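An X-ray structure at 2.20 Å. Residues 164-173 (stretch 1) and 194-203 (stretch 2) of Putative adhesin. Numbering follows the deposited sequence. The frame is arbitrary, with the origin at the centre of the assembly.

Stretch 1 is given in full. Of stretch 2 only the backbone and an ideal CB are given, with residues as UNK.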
ATOM      1  N   PRO A 164     -25.007  20.022   6.532  1.00 36.68           N
ATOM      2  CA  PRO A 164     -24.604  18.756   5.883  1.00 35.13           C
ATOM      3  C   PRO A 164     -23.879  18.900   4.532  1.00 36.78           C
ATOM      4  O   PRO A 164     -23.876  19.964   3.912  1.00 36.12           O
ATOM      5  CB  PRO A 164     -25.922  17.991   5.741  1.00 37.63           C
ATOM      6  CG  PRO A 164     -26.986  19.023   5.839  1.00 42.97           C
ATOM      7  CD  PRO A 164     -26.474  20.100   6.717  1.00 38.40           C
ATOM      8  N   VAL A 165     -23.160  17.830   4.145  1.00 33.06           N
ATOM      9  CA  VAL A 165     -22.481  17.681   2.857  1.00 30.62           C
ATOM     10  C   VAL A 165     -23.021  16.386   2.250  1.00 33.28           C
ATOM     11  O   VAL A 165     -22.951  15.337   2.887  1.00 32.98           O
ATOM     12  CB  VAL A 165     -20.934  17.732   2.873  1.00 31.19           C
ATOM     13  CG1 VAL A 165     -20.384  17.615   1.451  1.00 29.92           C
ATOM     14  CG2 VAL A 165     -20.430  19.012   3.513  1.00 30.90           C
ATOM     15  N   ASP A 166     -23.643  16.486   1.061  1.00 29.83           N
ATOM     16  CA  ASP A 166     -24.186  15.318   0.368  1.00 28.95           C
ATOM     17  C   ASP A 166     -23.103  14.744  -0.513  1.00 32.70           C
ATOM     18  O   ASP A 166     -22.678  15.403  -1.461  1.00 31.95           O
ATOM     19  CB  ASP A 166     -25.435  15.709  -0.437  1.00 30.34           C
ATOM     20  CG  ASP A 166     -26.072  14.594  -1.251  1.00 37.97           C
ATOM     21  OD1 ASP A 166     -25.694  13.418  -1.052  1.00 40.74           O
ATOM     22  OD2 ASP A 166     -26.984  14.894  -2.052  1.00 43.91           O
ATOM     23  N   ASP A 167     -22.650  13.523  -0.198  1.00 31.30           N
ATOM     24  CA  ASP A 167     -21.591  12.833  -0.939  1.00 31.94           C
ATOM     25  C   ASP A 167     -21.943  12.619  -2.409  1.00 35.46           C
ATOM     26  O   ASP A 167     -21.047  12.588  -3.248  1.00 34.76           O
ATOM     27  CB  ASP A 167     -21.291  11.472  -0.300  1.00 34.00           C
ATOM     28  CG  ASP A 167     -22.434  10.487  -0.434  1.00 40.21           C
ATOM     29  OD1 ASP A 167     -23.467  10.698   0.216  1.00 41.05           O
ATOM     30  OD2 ASP A 167     -22.314   9.543  -1.245  1.00 49.14           O
ATOM     31  N   LYS A 168     -23.246  12.455  -2.704  1.00 31.83           N
ATOM     32  CA  LYS A 168     -23.779  12.177  -4.034  1.00 31.18           C
ATOM     33  C   LYS A 168     -23.588  13.361  -4.980  1.00 34.16           C
ATOM     34  O   LYS A 168     -23.711  13.199  -6.194  1.00 32.70           O
ATOM     35  CB  LYS A 168     -25.264  11.790  -3.957  1.00 33.91           C
ATOM     36  CG  LYS A 168     -25.528  10.480  -3.205  1.00 40.50           C
ATOM     37  CD  LYS A 168     -27.040  10.184  -3.105  1.00 38.39           C
ATOM     38  CE  LYS A 168     -27.637  10.661  -1.809  1.00 47.22           C
ATOM     39  NZ  LYS A 168     -28.078  12.074  -1.878  1.00 33.36           N
ATOM     40  N   LYS A 169     -23.271  14.544  -4.435  1.00 31.66           N
ATOM     41  CA  LYS A 169     -23.035  15.729  -5.243  1.00 32.16           C
ATOM     42  C   LYS A 169     -21.601  15.755  -5.807  1.00 33.45           C
ATOM     43  O   LYS A 169     -21.287  16.634  -6.602  1.00 31.60           O
ATOM     44  CB  LYS A 169     -23.292  16.990  -4.385  1.00 35.98           C
ATOM     45  CG  LYS A 169     -24.769  17.268  -4.118  1.00 32.60           C
ATOM     46  CD  LYS A 169     -24.912  18.573  -3.378  1.00 36.42           C
ATOM     47  CE  LYS A 169     -26.286  19.156  -3.548  1.00 50.97           C
ATOM     48  NZ  LYS A 169     -26.482  20.316  -2.640  1.00 67.88           N
ATOM     49  N   PHE A 170     -20.735  14.796  -5.387  1.00 30.79           N
ATOM     50  CA  PHE A 170     -19.310  14.788  -5.707  1.00 29.62           C
ATOM     51  C   PHE A 170     -18.744  13.496  -6.223  1.00 34.44           C
ATOM     52  O   PHE A 170     -19.165  12.411  -5.841  1.00 36.47           O
ATOM     53  CB  PHE A 170     -18.493  15.158  -4.458  1.00 28.99           C
ATOM     54  CG  PHE A 170     -18.865  16.491  -3.866  1.00 29.25           C
ATOM     55  CD1 PHE A 170     -18.322  17.668  -4.371  1.00 30.87           C
ATOM     56  CD2 PHE A 170     -19.745  16.572  -2.789  1.00 29.21           C
ATOM     57  CE1 PHE A 170     -18.626  18.896  -3.791  1.00 30.96           C
ATOM     58  CE2 PHE A 170     -20.078  17.808  -2.238  1.00 31.02           C
ATOM     59  CZ  PHE A 170     -19.512  18.960  -2.737  1.00 29.01           C
ATOM     60  N   GLU A 171     -17.730  13.652  -7.062  1.00 30.55           N
ATOM     61  CA  GLU A 171     -16.914  12.611  -7.656  1.00 29.78           C
ATOM     62  C   GLU A 171     -15.527  12.771  -7.066  1.00 33.50           C
ATOM     63  O   GLU A 171     -15.012  13.897  -6.973  1.00 33.93           O
ATOM     64  CB  GLU A 171     -16.891  12.735  -9.182  1.00 31.67           C
ATOM     65  CG  GLU A 171     -18.108  12.140  -9.854  1.00 44.93           C
ATOM     66  CD  GLU A 171     -18.165  12.244 -11.371  1.00 75.08           C
ATOM     67  OE1 GLU A 171     -17.321  12.952 -11.974  1.00 59.45           O
ATOM     68  OE2 GLU A 171     -19.082  11.623 -11.957  1.00 74.77           O
ATOM     69  N   PHE A 172     -14.941  11.650  -6.633  1.00 28.60           N
ATOM     70  CA  PHE A 172     -13.618  11.605  -6.007  1.00 27.60           C
ATOM     71  C   PHE A 172     -12.701  10.755  -6.847  1.00 34.59           C
ATOM     72  O   PHE A 172     -13.107   9.687  -7.296  1.00 33.99           O
ATOM     73  CB  PHE A 172     -13.695  11.033  -4.591  1.00 27.67           C
ATOM     74  CG  PHE A 172     -14.621  11.767  -3.646  1.00 28.65           C
ATOM     75  CD1 PHE A 172     -15.997  11.554  -3.689  1.00 28.70           C
ATOM     76  CD2 PHE A 172     -14.108  12.565  -2.621  1.00 28.12           C
ATOM     77  CE1 PHE A 172     -16.838  12.170  -2.762  1.00 30.24           C
ATOM     78  CE2 PHE A 172     -14.957  13.196  -1.713  1.00 30.16           C
ATOM     79  CZ  PHE A 172     -16.312  12.999  -1.787  1.00 28.91           C
ATOM     80  N   GLU A 173     -11.478  11.252  -7.107  1.00 32.60           N
ATOM     81  CA  GLU A 173     -10.499  10.530  -7.922  1.00 32.05           C
ATOM     82  C   GLU A 173      -9.103  10.707  -7.405  1.00 32.99           C
ATOM     83  O   GLU A 173      -8.769  11.752  -6.835  1.00 30.96           O
ATOM     84  CB  GLU A 173     -10.510  11.036  -9.371  1.00 34.00           C
ATOM     85  CG  GLU A 173     -11.688  10.595 -10.201  1.00 50.61           C
ATOM     86  CD  GLU A 173     -12.002  11.481 -11.396  1.00 72.05           C
ATOM     87  OE1 GLU A 173     -11.332  12.523 -11.593  1.00 73.08           O
ATOM     88  OE2 GLU A 173     -12.945  11.125 -12.135  1.00 56.99           O
ATOM     89  N   UNK A 194      -6.689   5.950 -13.094  1.00 30.39           N
ATOM     90  CA  UNK A 194      -7.623   6.694 -12.268  1.00 29.63           C
ATOM     91  C   UNK A 194      -8.228   5.725 -11.236  1.00 34.71           C
ATOM     92  O   UNK A 194      -8.812   4.708 -11.603  1.00 37.11           O
ATOM     93  CB  UNK A 194      -8.709   7.351 -13.122  1.00 29.63           C
ATOM     94  N   UNK A 195      -8.066   6.041  -9.953  1.00 29.83           N
ATOM     95  CA  UNK A 195      -8.698   5.309  -8.869  1.00 28.33           C
ATOM     96  C   UNK A 195      -9.989   6.042  -8.518  1.00 31.80           C
ATOM     97  O   UNK A 195      -9.988   7.279  -8.436  1.00 30.23           O
ATOM     98  CB  UNK A 195      -7.773   5.187  -7.657  1.00 28.33           C
ATOM     99  N   UNK A 196     -11.072   5.285  -8.276  1.00 27.67           N
ATOM    100  CA  UNK A 196     -12.350   5.849  -7.834  1.00 27.46           C
ATOM    101  C   UNK A 196     -12.714   5.170  -6.495  1.00 32.69           C
ATOM    102  O   UNK A 196     -12.119   4.144  -6.156  1.00 32.69           O
ATOM    103  CB  UNK A 196     -13.444   5.643  -8.884  1.00 27.46           C
ATOM    104  N   UNK A 197     -13.633   5.729  -5.686  1.00 31.00           N
ATOM    105  CA  UNK A 197     -13.910   5.116  -4.368  1.00 31.28           C
ATOM    106  C   UNK A 197     -14.562   3.732  -4.398  1.00 36.49           C
ATOM    107  O   UNK A 197     -15.420   3.438  -5.239  1.00 37.94           O
ATOM    108  CB  UNK A 197     -14.818   6.052  -3.568  1.00 31.28           C
ATOM    109  N   UNK A 198     -14.130   2.884  -3.467  1.00 32.03           N
ATOM    110  CA  UNK A 198     -14.660   1.547  -3.226  1.00 31.78           C
ATOM    111  C   UNK A 198     -15.843   1.670  -2.230  1.00 35.57           C
ATOM    112  O   UNK A 198     -16.675   0.780  -2.143  1.00 37.16           O
ATOM    113  CB  UNK A 198     -13.571   0.616  -2.689  1.00 31.78           C
ATOM    114  N   UNK A 199     -15.901   2.782  -1.495  1.00 30.70           N
ATOM    115  CA  UNK A 199     -16.948   3.156  -0.542  1.00 29.36           C
ATOM    116  C   UNK A 199     -17.106   4.664  -0.550  1.00 32.38           C
ATOM    117  O   UNK A 199     -16.125   5.386  -0.704  1.00 31.25           O
ATOM    118  CB  UNK A 199     -16.623   2.654   0.866  1.00 29.36           C
ATOM    119  N   UNK A 200     -18.341   5.133  -0.441  1.00 29.62           N
ATOM    120  CA  UNK A 200     -18.717   6.549  -0.438  1.00 29.50           C
ATOM    121  C   UNK A 200     -20.063   6.677   0.274  1.00 34.52           C
ATOM    122  O   UNK A 200     -20.908   5.796   0.153  1.00 35.91           O
ATOM    123  CB  UNK A 200     -18.788   7.113  -1.859  1.00 29.50           C
ATOM    124  N   UNK A 201     -20.233   7.748   1.022  1.00 31.67           N
ATOM    125  CA  UNK A 201     -21.457   7.988   1.766  1.00 31.80           C
ATOM    126  C   UNK A 201     -21.371   9.192   2.669  1.00 35.28           C
ATOM    127  O   UNK A 201     -20.587  10.121   2.437  1.00 32.81           O
ATOM    128  CB  UNK A 201     -21.814   6.754   2.597  1.00 31.80           C
ATOM    129  N   UNK A 202     -22.185   9.165   3.715  1.00 33.54           N
ATOM    130  CA  UNK A 202     -22.235  10.196   4.719  1.00 32.72           C
ATOM    131  C   UNK A 202     -21.882   9.603   6.073  1.00 35.70           C
ATOM    132  O   UNK A 202     -22.106   8.415   6.314  1.00 35.01           O
ATOM    133  CB  UNK A 202     -23.615  10.856   4.752  1.00 32.72           C
ATOM    134  N   UNK A 203     -21.286  10.434   6.949  1.00 30.04           N
ATOM    135  CA  UNK A 203     -20.925  10.036   8.310  1.00 28.97           C
ATOM    136  C   UNK A 203     -21.232  11.164   9.280  1.00 34.31           C
ATOM    137  O   UNK A 203     -21.416  12.301   8.861  1.00 32.50           O
ATOM    138  CB  UNK A 203     -19.447   9.651   8.392  1.00 28.97           C
TER

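Position 194 lies on a strand beside Glu 173, with its CA-to-CB bond sideways and the ideal CB 5.3 Å from Glu 173 CG. A small or medium side chain, branched or not, could meet the methylenes of that glutamate. The residue is Thr 194, in the m rotamer, which lays CG2 3.8 Å from Glu 173 CG.

At 195 the CB also points sideways and finds nothing of stretch 1 within 5.5 Å, so many residues would fit. The contact comes from the backbone: the carbonyl O of 195 receives a CA-H...O contact from Glu 173 CA at 3.3 Å. The deposited residue is Tyr 195, whose ring leads away from stretch 1.

Position 196 has its CA 5.0 Å from the CA of Glu 173, and its ideal CB is 4.4 Å from Phe 172 O. Extended backbone angles (-123/162) and a sideways CB suit a beta-branched or short polar residue. It is Thr 196; its CG2 approaches Glu 173 CG at 4.2 Å, while its OG1 is hydrogen-bonded elsewhere in the structure.

At 197 the CB points toward stretch 1, 5.2 Å from Phe 172 CB. A phi of -67° with psi 142° permits proline, and a compact apolar side chain would suit the neighbouring phenylalanine; valine or alanine could also be accommodated. Pro 197 occupies the site. Its CG packs 3.7 Å from Phe 172 CB, and its CD comes within 3.3 Å of Phe 172 O.

Positions 198 and 199 have CB atoms out of reach of stretch 1, which therefore sets no preference. They are Trp 198 and Ala 199.

Position 200 is the most informative. Its CB points toward stretch 1, 4.3 Å from Asp 167 OD2, and beyond it lie two backbone acceptors, Asp 167 O and Phe 170 O, beside the Phe 172 ring. A long side chain ending in a donor is called for: glutamine, lysine or arginine. Gln 200 extends with chi1 and chi2 both t, so that NE2 donates to Phe 170 O at 3.1 Å and, in a weak bond, to Asp 167 O at 2.9 Å. The same NE2 sits at the edge of the Phe 172 ring, 3.5 Å from CE1. Its OE1 accepts from a water at 2.8 Å, and that water in turn accepts from Phe 172 N at 3.0 Å, extending the link to the strand.

At 201 the backbone (174/-155) is most readily adopted by glycine, and the CA of 201 is 5.6 Å from Asp 167 CA. Gly 201 is present, its O only 3.1 Å from Asp 167 CB.

Position 202 starts sideways, its CB 4.9 Å from Val 165 O, an acceptor that a flexible donor such as glutamine, lysine or arginine could seek. Gln 202 turns its end inward, and NE2 donates to Val 165 O at 2.8 Å in a nearly linear bond (175°).

Position 203 is out of reach and leaves the choice open; it is Ala 203.

Stretch 2 (194-203) TYTPWAQGQA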
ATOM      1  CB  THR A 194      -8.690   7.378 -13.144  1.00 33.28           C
ATOM      2  OG1 THR A 194      -8.039   8.282 -14.026  1.00 36.05           O
ATOM      3  CG2 THR A 194      -9.728   8.135 -12.323  1.00 30.72           C
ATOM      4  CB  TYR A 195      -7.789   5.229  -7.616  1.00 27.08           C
ATOM      5  CG  TYR A 195      -6.482   4.477  -7.781  1.00 26.82           C
ATOM      6  CD1 TYR A 195      -6.426   3.091  -7.626  1.00 27.49           C
ATOM      7  CD2 TYR A 195      -5.289   5.159  -7.984  1.00 26.68           C
ATOM      8  CE1 TYR A 195      -5.223   2.402  -7.749  1.00 27.13           C
ATOM      9  CE2 TYR A 195      -4.075   4.488  -8.051  1.00 28.06           C
ATOM     10  CZ  TYR A 195      -4.042   3.111  -7.933  1.00 33.95           C
ATOM     11  OH  TYR A 195      -2.819   2.492  -7.990  1.00 29.62           O
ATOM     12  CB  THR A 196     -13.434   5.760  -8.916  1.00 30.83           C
ATOM     13  OG1 THR A 196     -13.670   4.398  -9.248  1.00 30.79           O
ATOM     14  CG2 THR A 196     -13.096   6.606 -10.181  1.00 26.12           C
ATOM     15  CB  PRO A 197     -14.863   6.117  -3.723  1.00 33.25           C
ATOM     16  CG  PRO A 197     -14.587   7.424  -4.439  1.00 36.49           C
ATOM     17  CD  PRO A 197     -14.386   6.993  -5.846  1.00 32.22           C
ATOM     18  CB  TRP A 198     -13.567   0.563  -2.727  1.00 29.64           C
ATOM     19  CG  TRP A 198     -12.926   0.900  -1.411  1.00 29.73           C
ATOM     20  CD1 TRP A 198     -11.759   1.576  -1.226  1.00 31.72           C
ATOM     21  CD2 TRP A 198     -13.385   0.528  -0.099  1.00 29.70           C
ATOM     22  NE1 TRP A 198     -11.436   1.603   0.105  1.00 30.30           N
ATOM     23  CE2 TRP A 198     -12.435   1.009   0.826  1.00 31.77           C
ATOM     24  CE3 TRP A 198     -14.475  -0.222   0.381  1.00 32.28           C
ATOM     25  CZ2 TRP A 198     -12.578   0.837   2.213  1.00 31.17           C
ATOM     26  CZ3 TRP A 198     -14.610  -0.401   1.753  1.00 33.74           C
ATOM     27  CH2 TRP A 198     -13.680   0.148   2.656  1.00 32.98           C
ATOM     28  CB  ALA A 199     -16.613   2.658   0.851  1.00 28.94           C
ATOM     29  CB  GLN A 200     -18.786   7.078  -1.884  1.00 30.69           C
ATOM     30  CG  GLN A 200     -19.130   8.565  -2.036  1.00 35.30           C
ATOM     31  CD  GLN A 200     -18.936   9.063  -3.437  1.00 41.33           C
ATOM     32  OE1 GLN A 200     -18.208   8.477  -4.238  1.00 41.72           O
ATOM     33  NE2 GLN A 200     -19.550  10.196  -3.750  1.00 38.20           N
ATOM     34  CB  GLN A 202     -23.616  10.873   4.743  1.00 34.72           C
ATOM     35  CG  GLN A 202     -23.830  11.858   3.589  1.00 41.44           C
ATOM     36  CD  GLN A 202     -25.198  12.492   3.583  1.00 66.10           C
ATOM     37  OE1 GLN A 202     -26.218  11.830   3.754  1.00 70.68           O
ATOM     38  NE2 GLN A 202     -25.249  13.783   3.352  1.00 60.50           N
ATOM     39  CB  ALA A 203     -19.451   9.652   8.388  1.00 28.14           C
TER
HETATM   40  O   HOH W   1     -26.178   9.736   1.061  1.00 55.62           O
HETATM   41  O   HOH W   2     -16.883   9.404  -6.526  1.00 26.56           O
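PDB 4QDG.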